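Local coordinates for angiotensin-converting enzyme (Anopheles gambiae, PDB 6S1Y), which probably cleaves peptides as a zinc-dependent metallopeptidase of the angiotensin-converting enzyme family, with an HExxH motif supplying two of the zinc ligands, at residues 93-106 / 173-185. Sequence-based numbering, arbitrary orientation.
Sequences LGYAALPADQFKEL and KYVELNRQAALRN
Helix 100-106 and helix 173-184 run roughly antiparallel, 138° between their directions and 9.8 Å apart at closest approach, while the 3-10 turn 95-97 lies against the C-terminal end of the second helix, Y95 opposite A181. L177 points toward helix 100-106, its branched end dividing between CD1, against E105 and L106 N, and CD2, 3.3 Å from Q102 NE2. The small A181 lets the turn come close, with L98 CG and Y95 CD1 each 3.9 Å from its CB. With chi1 at 171° and chi2 at 56°, L106 lays CD2 over the centre of the Y95 ring and CD1 at the edge of the Y174 ring. The contact thus joins the start of helix 100-119 to the end of helix 168-184 in a largely helical zinc peptidase, Y95 about 12 Å from the bound gamma-glutamyl ligand. Y95 starts away from helix 173-184, yet its hydroxyl returns to accept a hydrogen bond from N178 ND2 (2.9 Å); D491 binds the hydroxyls of both Y95 and Y174. The N185 amide can serve two carbonyls, ND2 donating to A181 O at 3.2 Å and weakly to G94 O; G94, lacking a side chain, easily adopts its positive phi. Where the contact is more exposed, P99 CD lies over one face of the R184 guanidinium, and a long salt bridge of 3.7 Å joins E105 OE2 to K173 NZ.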
ATOM      1  N   LEU A  93      23.500  -2.448   5.069  1.00 59.39           N
ATOM      2  CA  LEU A  93      23.597  -1.012   5.299  1.00 58.68           C
ATOM      3  C   LEU A  93      22.555  -0.210   4.532  1.00 57.17           C
ATOM      4  O   LEU A  93      22.047   0.791   5.050  1.00 52.45           O
ATOM      5  CB  LEU A  93      24.987  -0.506   4.904  1.00 58.93           C
ATOM      6  CG  LEU A  93      26.193  -1.024   5.685  1.00 61.27           C
ATOM      7  CD1 LEU A  93      27.456  -0.415   5.114  1.00 59.40           C
ATOM      8  CD2 LEU A  93      26.057  -0.687   7.145  1.00 61.45           C
ATOM      9  N   GLY A  94      22.251  -0.616   3.293  1.00 55.71           N
ATOM     10  CA  GLY A  94      21.401   0.206   2.449  1.00 50.38           C
ATOM     11  C   GLY A  94      22.023   1.571   2.240  1.00 52.59           C
ATOM     12  O   GLY A  94      23.223   1.706   1.950  1.00 54.07           O
ATOM     13  N   TYR A  95      21.203   2.608   2.412  1.00 50.51           N
ATOM     14  CA  TYR A  95      21.668   3.969   2.174  1.00 52.52           C
ATOM     15  C   TYR A  95      22.829   4.335   3.088  1.00 54.44           C
ATOM     16  O   TYR A  95      23.676   5.166   2.726  1.00 55.02           O
ATOM     17  CB  TYR A  95      20.525   4.964   2.373  1.00 49.05           C
ATOM     18  CG  TYR A  95      19.458   4.932   1.290  1.00 49.95           C
ATOM     19  CD1 TYR A  95      19.624   4.167   0.144  1.00 47.97           C
ATOM     20  CD2 TYR A  95      18.286   5.671   1.424  1.00 49.75           C
ATOM     21  CE1 TYR A  95      18.665   4.133  -0.827  1.00 48.61           C
ATOM     22  CE2 TYR A  95      17.309   5.649   0.446  1.00 47.25           C
ATOM     23  CZ  TYR A  95      17.506   4.880  -0.681  1.00 49.57           C
ATOM     24  OH  TYR A  95      16.539   4.842  -1.674  1.00 49.37           O
ATOM     25  N   ALA A  96      22.886   3.738   4.277  1.00 55.36           N
ATOM     26  CA  ALA A  96      23.959   4.061   5.207  1.00 57.53           C
ATOM     27  C   ALA A  96      25.328   3.709   4.645  1.00 57.53           C
ATOM     28  O   ALA A  96      26.326   4.132   5.216  1.00 58.69           O
ATOM     29  CB  ALA A  96      23.736   3.346   6.547  1.00 53.54           C
ATOM     30  N   ALA A  97      25.405   2.972   3.534  1.00 57.72           N
ATOM     31  CA  ALA A  97      26.701   2.692   2.929  1.00 57.10           C
ATOM     32  C   ALA A  97      27.364   3.931   2.351  1.00 57.30           C
ATOM     33  O   ALA A  97      28.554   3.878   2.035  1.00 60.25           O
ATOM     34  CB  ALA A  97      26.566   1.638   1.830  1.00 55.78           C
ATOM     35  N   LEU A  98      26.652   5.032   2.213  1.00 57.37           N
ATOM     36  CA  LEU A  98      27.242   6.183   1.545  1.00 58.48           C
ATOM     37  C   LEU A  98      28.073   7.020   2.516  1.00 56.83           C
ATOM     38  O   LEU A  98      27.779   7.072   3.711  1.00 55.53           O
ATOM     39  CB  LEU A  98      26.155   7.065   0.937  1.00 57.17           C
ATOM     40  CG  LEU A  98      25.292   6.502  -0.189  1.00 57.01           C
ATOM     41  CD1 LEU A  98      23.992   7.303  -0.249  1.00 55.40           C
ATOM     42  CD2 LEU A  98      26.006   6.540  -1.538  1.00 56.82           C
ATOM     43  N   PRO A  99      29.107   7.700   2.023  1.00 57.85           N
ATOM     44  CA  PRO A  99      29.752   8.723   2.856  1.00 58.33           C
ATOM     45  C   PRO A  99      28.696   9.707   3.341  1.00 59.51           C
ATOM     46  O   PRO A  99      27.719   9.995   2.643  1.00 58.25           O
ATOM     47  CB  PRO A  99      30.771   9.381   1.916  1.00 57.48           C
ATOM     48  CG  PRO A  99      30.365   8.964   0.520  1.00 59.03           C
ATOM     49  CD  PRO A  99      29.665   7.647   0.652  1.00 57.86           C
ATOM     50  N   ALA A 100      28.899  10.216   4.557  1.00 59.90           N
ATOM     51  CA  ALA A 100      27.842  10.948   5.241  1.00 59.26           C
ATOM     52  C   ALA A 100      27.360  12.145   4.436  1.00 60.06           C
ATOM     53  O   ALA A 100      26.177  12.487   4.503  1.00 60.43           O
ATOM     54  CB  ALA A 100      28.322  11.400   6.621  1.00 58.78           C
ATOM     55  N   ASP A 101      28.242  12.805   3.685  1.00 60.45           N
ATOM     56  CA  ASP A 101      27.792  13.954   2.906  1.00 62.35           C
ATOM     57  C   ASP A 101      26.762  13.524   1.869  1.00 61.00           C
ATOM     58  O   ASP A 101      25.726  14.178   1.701  1.00 57.47           O
ATOM     59  CB  ASP A 101      28.974  14.651   2.230  1.00 63.37           C
ATOM     60  CG  ASP A 101      29.779  13.708   1.382  1.00 69.74           C
ATOM     61  OD1 ASP A 101      29.934  12.547   1.816  1.00 69.41           O
ATOM     62  OD2 ASP A 101      30.236  14.112   0.289  1.00 76.75           O
ATOM     63  N   GLN A 102      27.030  12.416   1.170  1.00 61.18           N
ATOM     64  CA  GLN A 102      26.105  11.927   0.153  1.00 60.98           C
ATOM     65  C   GLN A 102      24.851  11.332   0.785  1.00 57.73           C
ATOM     66  O   GLN A 102      23.765  11.415   0.200  1.00 56.05           O
ATOM     67  CB  GLN A 102      26.801  10.896  -0.739  1.00 60.37           C
ATOM     68  CG  GLN A 102      27.857  11.466  -1.698  1.00 59.94           C
ATOM     69  CD  GLN A 102      28.422  10.390  -2.641  1.00 60.86           C
ATOM     70  OE1 GLN A 102      29.180   9.520  -2.219  1.00 62.67           O
ATOM     71  NE2 GLN A 102      28.027  10.440  -3.915  1.00 59.72           N
ATOM     72  N   PHE A 103      24.982  10.726   1.967  1.00 57.55           N
ATOM     73  CA  PHE A 103      23.813  10.259   2.709  1.00 56.37           C
ATOM     74  C   PHE A 103      22.851  11.411   2.988  1.00 55.96           C
ATOM     75  O   PHE A 103      21.660  11.338   2.666  1.00 53.26           O
ATOM     76  CB  PHE A 103      24.273   9.596   4.008  1.00 55.52           C
ATOM     77  CG  PHE A 103      23.153   9.060   4.868  1.00 53.23           C
ATOM     78  CD1 PHE A 103      22.709   7.763   4.718  1.00 51.29           C
ATOM     79  CD2 PHE A 103      22.571   9.853   5.844  1.00 54.81           C
ATOM     80  CE1 PHE A 103      21.688   7.258   5.502  1.00 53.43           C
ATOM     81  CE2 PHE A 103      21.543   9.350   6.653  1.00 56.02           C
ATOM     82  CZ  PHE A 103      21.102   8.050   6.480  1.00 53.99           C
ATOM     83  N   LYS A 104      23.350  12.497   3.567  1.00 56.74           N
ATOM     84  CA  LYS A 104      22.459  13.605   3.875  1.00 58.17           C
ATOM     85  C   LYS A 104      21.961  14.281   2.608  1.00 55.36           C
ATOM     86  O   LYS A 104      20.882  14.889   2.610  1.00 53.45           O
ATOM     87  CB  LYS A 104      23.160  14.607   4.792  1.00 58.98           C
ATOM     88  CG  LYS A 104      23.690  13.972   6.068  1.00 62.34           C
ATOM     89  CD  LYS A 104      24.039  15.030   7.109  1.00 67.39           C
ATOM     90  CE  LYS A 104      25.376  14.752   7.796  1.00 69.02           C
ATOM     91  NZ  LYS A 104      26.017  16.039   8.195  1.00 75.92           N
ATOM     92  N   GLU A 105      22.720  14.192   1.520  1.00 54.46           N
ATOM     93  CA  GLU A 105      22.251  14.771   0.266  1.00 55.05           C
ATOM     94  C   GLU A 105      21.079  13.956  -0.280  1.00 54.32           C
ATOM     95  O   GLU A 105      20.109  14.512  -0.802  1.00 53.66           O
ATOM     96  CB  GLU A 105      23.401  14.837  -0.738  1.00 55.75           C
ATOM     97  CG  GLU A 105      23.154  15.774  -1.909  1.00 58.39           C
ATOM     98  CD  GLU A 105      24.292  15.786  -2.925  1.00 64.56           C
ATOM     99  OE1 GLU A 105      25.092  14.815  -2.983  1.00 62.96           O
ATOM    100  OE2 GLU A 105      24.368  16.776  -3.681  1.00 68.04           O
ATOM    101  N   LEU A 106      21.131  12.636  -0.116  1.00 51.66           N
ATOM    102  CA  LEU A 106      20.050  11.773  -0.561  1.00 51.27           C
ATOM    103  C   LEU A 106      18.787  11.992   0.266  1.00 52.76           C
ATOM    104  O   LEU A 106      17.704  12.219  -0.290  1.00 50.17           O
ATOM    105  CB  LEU A 106      20.511  10.318  -0.493  1.00 50.23           C
ATOM    106  CG  LEU A 106      19.461   9.244  -0.708  1.00 48.75           C
ATOM    107  CD1 LEU A 106      18.748   9.413  -2.045  1.00 48.56           C
ATOM    108  CD2 LEU A 106      20.111   7.882  -0.618  1.00 47.92           C
ATOM    109  N   LYS A 173      18.340  13.730  -8.533  1.00 48.51           N
ATOM    110  CA  LYS A 173      19.393  13.549  -7.542  1.00 47.82           C
ATOM    111  C   LYS A 173      19.149  12.300  -6.711  1.00 47.68           C
ATOM    112  O   LYS A 173      20.078  11.539  -6.423  1.00 50.16           O
ATOM    113  CB  LYS A 173      19.465  14.785  -6.645  1.00 49.21           C
ATOM    114  CG  LYS A 173      20.409  14.630  -5.452  1.00 52.85           C
ATOM    115  CD  LYS A 173      21.858  14.433  -5.892  1.00 55.97           C
ATOM    116  CE  LYS A 173      22.425  15.697  -6.531  1.00 57.03           C
ATOM    117  NZ  LYS A 173      23.802  15.464  -7.057  1.00 63.23           N
ATOM    118  N   TYR A 174      17.899  12.068  -6.319  1.00 46.02           N
ATOM    119  CA  TYR A 174      17.573  10.869  -5.561  1.00 46.14           C
ATOM    120  C   TYR A 174      17.907   9.617  -6.344  1.00 46.41           C
ATOM    121  O   TYR A 174      18.423   8.639  -5.787  1.00 46.28           O
ATOM    122  CB  TYR A 174      16.089  10.902  -5.203  1.00 45.74           C
ATOM    123  CG  TYR A 174      15.377   9.573  -5.102  1.00 44.85           C
ATOM    124  CD1 TYR A 174      15.677   8.660  -4.093  1.00 43.56           C
ATOM    125  CD2 TYR A 174      14.351   9.263  -5.978  1.00 44.62           C
ATOM    126  CE1 TYR A 174      14.990   7.462  -3.991  1.00 43.36           C
ATOM    127  CE2 TYR A 174      13.651   8.074  -5.876  1.00 43.29           C
ATOM    128  CZ  TYR A 174      13.961   7.177  -4.881  1.00 44.67           C
ATOM    129  OH  TYR A 174      13.233   5.997  -4.804  1.00 43.63           O
ATOM    130  N   VAL A 175      17.611   9.617  -7.638  1.00 45.59           N
ATOM    131  CA  VAL A 175      17.913   8.435  -8.434  1.00 47.83           C
ATOM    132  C   VAL A 175      19.412   8.180  -8.461  1.00 48.04           C
ATOM    133  O   VAL A 175      19.861   7.029  -8.341  1.00 47.90           O
ATOM    134  CB  VAL A 175      17.334   8.582  -9.846  1.00 45.70           C
ATOM    135  CG1 VAL A 175      18.029   7.633 -10.799  1.00 46.08           C
ATOM    136  CG2 VAL A 175      15.837   8.320  -9.797  1.00 44.76           C
ATOM    137  N   GLU A 176      20.209   9.246  -8.617  1.00 47.31           N
ATOM    138  CA  GLU A 176      21.653   9.074  -8.791  1.00 50.20           C
ATOM    139  C   GLU A 176      22.297   8.516  -7.532  1.00 49.85           C
ATOM    140  O   GLU A 176      23.144   7.622  -7.610  1.00 51.15           O
ATOM    141  CB  GLU A 176      22.312  10.401  -9.186  1.00 49.82           C
ATOM    142  CG  GLU A 176      22.228  10.669 -10.678  1.00 54.19           C
ATOM    143  CD  GLU A 176      22.205  12.151 -11.048  1.00 57.32           C
ATOM    144  OE1 GLU A 176      22.044  12.447 -12.257  1.00 56.85           O
ATOM    145  OE2 GLU A 176      22.342  13.010 -10.149  1.00 59.48           O
ATOM    146  N   LEU A 177      21.893   9.015  -6.359  1.00 51.43           N
ATOM    147  CA  LEU A 177      22.495   8.556  -5.115  1.00 48.14           C
ATOM    148  C   LEU A 177      21.885   7.259  -4.622  1.00 49.53           C
ATOM    149  O   LEU A 177      22.542   6.512  -3.884  1.00 50.40           O
ATOM    150  CB  LEU A 177      22.363   9.638  -4.048  1.00 48.32           C
ATOM    151  CG  LEU A 177      23.207  10.884  -4.335  1.00 51.64           C
ATOM    152  CD1 LEU A 177      22.801  12.037  -3.441  1.00 53.16           C
ATOM    153  CD2 LEU A 177      24.695  10.567  -4.174  1.00 51.34           C
ATOM    154  N   ASN A 178      20.629   6.986  -4.975  1.00 49.95           N
ATOM    155  CA  ASN A 178      20.074   5.656  -4.732  1.00 48.08           C
ATOM    156  C   ASN A 178      20.901   4.621  -5.475  1.00 49.02           C
ATOM    157  O   ASN A 178      21.138   3.519  -4.969  1.00 50.33           O
ATOM    158  CB  ASN A 178      18.598   5.598  -5.162  1.00 46.84           C
ATOM    159  CG  ASN A 178      18.050   4.151  -5.228  1.00 47.65           C
ATOM    160  OD1 ASN A 178      18.412   3.379  -6.108  1.00 48.13           O
ATOM    161  ND2 ASN A 178      17.176   3.798  -4.293  1.00 46.05           N
ATOM    162  N   ARG A 179      21.377   4.978  -6.669  1.00 48.72           N
ATOM    163  CA  ARG A 179      22.236   4.083  -7.431  1.00 51.41           C
ATOM    164  C   ARG A 179      23.598   3.924  -6.769  1.00 52.37           C
ATOM    165  O   ARG A 179      24.092   2.802  -6.614  1.00 54.07           O
ATOM    166  CB  ARG A 179      22.392   4.604  -8.856  1.00 52.79           C
ATOM    167  CG  ARG A 179      23.052   3.620  -9.776  1.00 56.42           C
ATOM    168  CD  ARG A 179      23.162   4.170 -11.180  1.00 59.02           C
ATOM    169  NE  ARG A 179      24.047   3.318 -11.963  1.00 65.03           N
ATOM    170  CZ  ARG A 179      25.352   3.537 -12.123  1.00 69.17           C
ATOM    171  NH1 ARG A 179      25.937   4.599 -11.570  1.00 66.52           N
ATOM    172  NH2 ARG A 179      26.075   2.692 -12.850  1.00 71.70           N
ATOM    173  N   GLN A 180      24.220   5.036  -6.367  1.00 51.08           N
ATOM    174  CA  GLN A 180      25.513   4.953  -5.686  1.00 53.13           C
ATOM    175  C   GLN A 180      25.439   4.043  -4.471  1.00 53.84           C
ATOM    176  O   GLN A 180      26.384   3.302  -4.179  1.00 55.22           O
ATOM    177  CB  GLN A 180      25.988   6.345  -5.274  1.00 53.52           C
ATOM    178  CG  GLN A 180      26.550   7.157  -6.415  1.00 53.57           C
ATOM    179  CD  GLN A 180      27.707   6.432  -7.093  1.00 58.45           C
ATOM    180  OE1 GLN A 180      27.691   6.225  -8.304  1.00 59.44           O
ATOM    181  NE2 GLN A 180      28.701   6.020  -6.301  1.00 60.26           N
ATOM    182  N   ALA A 181      24.321   4.076  -3.745  1.00 53.37           N
ATOM    183  CA  ALA A 181      24.218   3.245  -2.551  1.00 52.77           C
ATOM    184  C   ALA A 181      24.089   1.774  -2.914  1.00 54.37           C
ATOM    185  O   ALA A 181      24.608   0.904  -2.206  1.00 56.17           O
ATOM    186  CB  ALA A 181      23.037   3.697  -1.703  1.00 51.69           C
ATOM    187  N   ALA A 182      23.393   1.472  -4.008  1.00 54.32           N
ATOM    188  CA  ALA A 182      23.266   0.086  -4.439  1.00 53.57           C
ATOM    189  C   ALA A 182      24.613  -0.476  -4.878  1.00 55.02           C
ATOM    190  O   ALA A 182      24.951  -1.624  -4.552  1.00 55.21           O
ATOM    191  CB  ALA A 182      22.251  -0.011  -5.579  1.00 51.40           C
ATOM    192  N   LEU A 183      25.378   0.313  -5.638  1.00 54.83           N
ATOM    193  CA  LEU A 183      26.713  -0.103  -6.064  1.00 55.77           C
ATOM    194  C   LEU A 183      27.631  -0.339  -4.861  1.00 57.54           C
ATOM    195  O   LEU A 183      28.324  -1.361  -4.789  1.00 57.40           O
ATOM    196  CB  LEU A 183      27.312   0.953  -6.994  1.00 54.39           C
ATOM    197  CG  LEU A 183      26.573   1.159  -8.318  1.00 55.69           C
ATOM    198  CD1 LEU A 183      27.274   2.170  -9.198  1.00 55.21           C
ATOM    199  CD2 LEU A 183      26.457  -0.159  -9.042  1.00 53.80           C
ATOM    200  N   ARG A 184      27.627   0.588  -3.894  1.00 55.32           N
ATOM    201  CA  ARG A 184      28.427   0.416  -2.691  1.00 55.81           C
ATOM    202  C   ARG A 184      27.994  -0.788  -1.861  1.00 58.90           C
ATOM    203  O   ARG A 184      28.736  -1.191  -0.956  1.00 60.95           O
ATOM    204  CB  ARG A 184      28.368   1.683  -1.829  1.00 57.06           C
ATOM    205  CG  ARG A 184      29.097   2.868  -2.419  1.00 57.72           C
ATOM    206  CD  ARG A 184      29.124   4.053  -1.473  1.00 58.64           C
ATOM    207  NE  ARG A 184      30.411   4.753  -1.544  1.00 62.40           N
ATOM    208  CZ  ARG A 184      30.636   5.853  -2.256  1.00 65.87           C
ATOM    209  NH1 ARG A 184      29.662   6.421  -2.982  1.00 65.14           N
ATOM    210  NH2 ARG A 184      31.848   6.395  -2.241  1.00 66.23           N
ATOM    211  N   ASN A 185      26.824  -1.370  -2.127  1.00 59.72           N
ATOM    212  CA  ASN A 185      26.389  -2.593  -1.460  1.00 58.20           C
ATOM    213  C   ASN A 185      26.532  -3.823  -2.351  1.00 57.80           C
ATOM    214  O   ASN A 185      26.059  -4.896  -1.984  1.00 58.49           O
ATOM    215  CB  ASN A 185      24.935  -2.468  -1.007  1.00 56.63           C
ATOM    216  CG  ASN A 185      24.800  -1.956   0.415  1.00 60.77           C
ATOM    217  OD1 ASN A 185      24.727  -2.745   1.364  1.00 63.71           O
ATOM    218  ND2 ASN A 185      24.732  -0.635   0.570  1.00 59.25           N
TER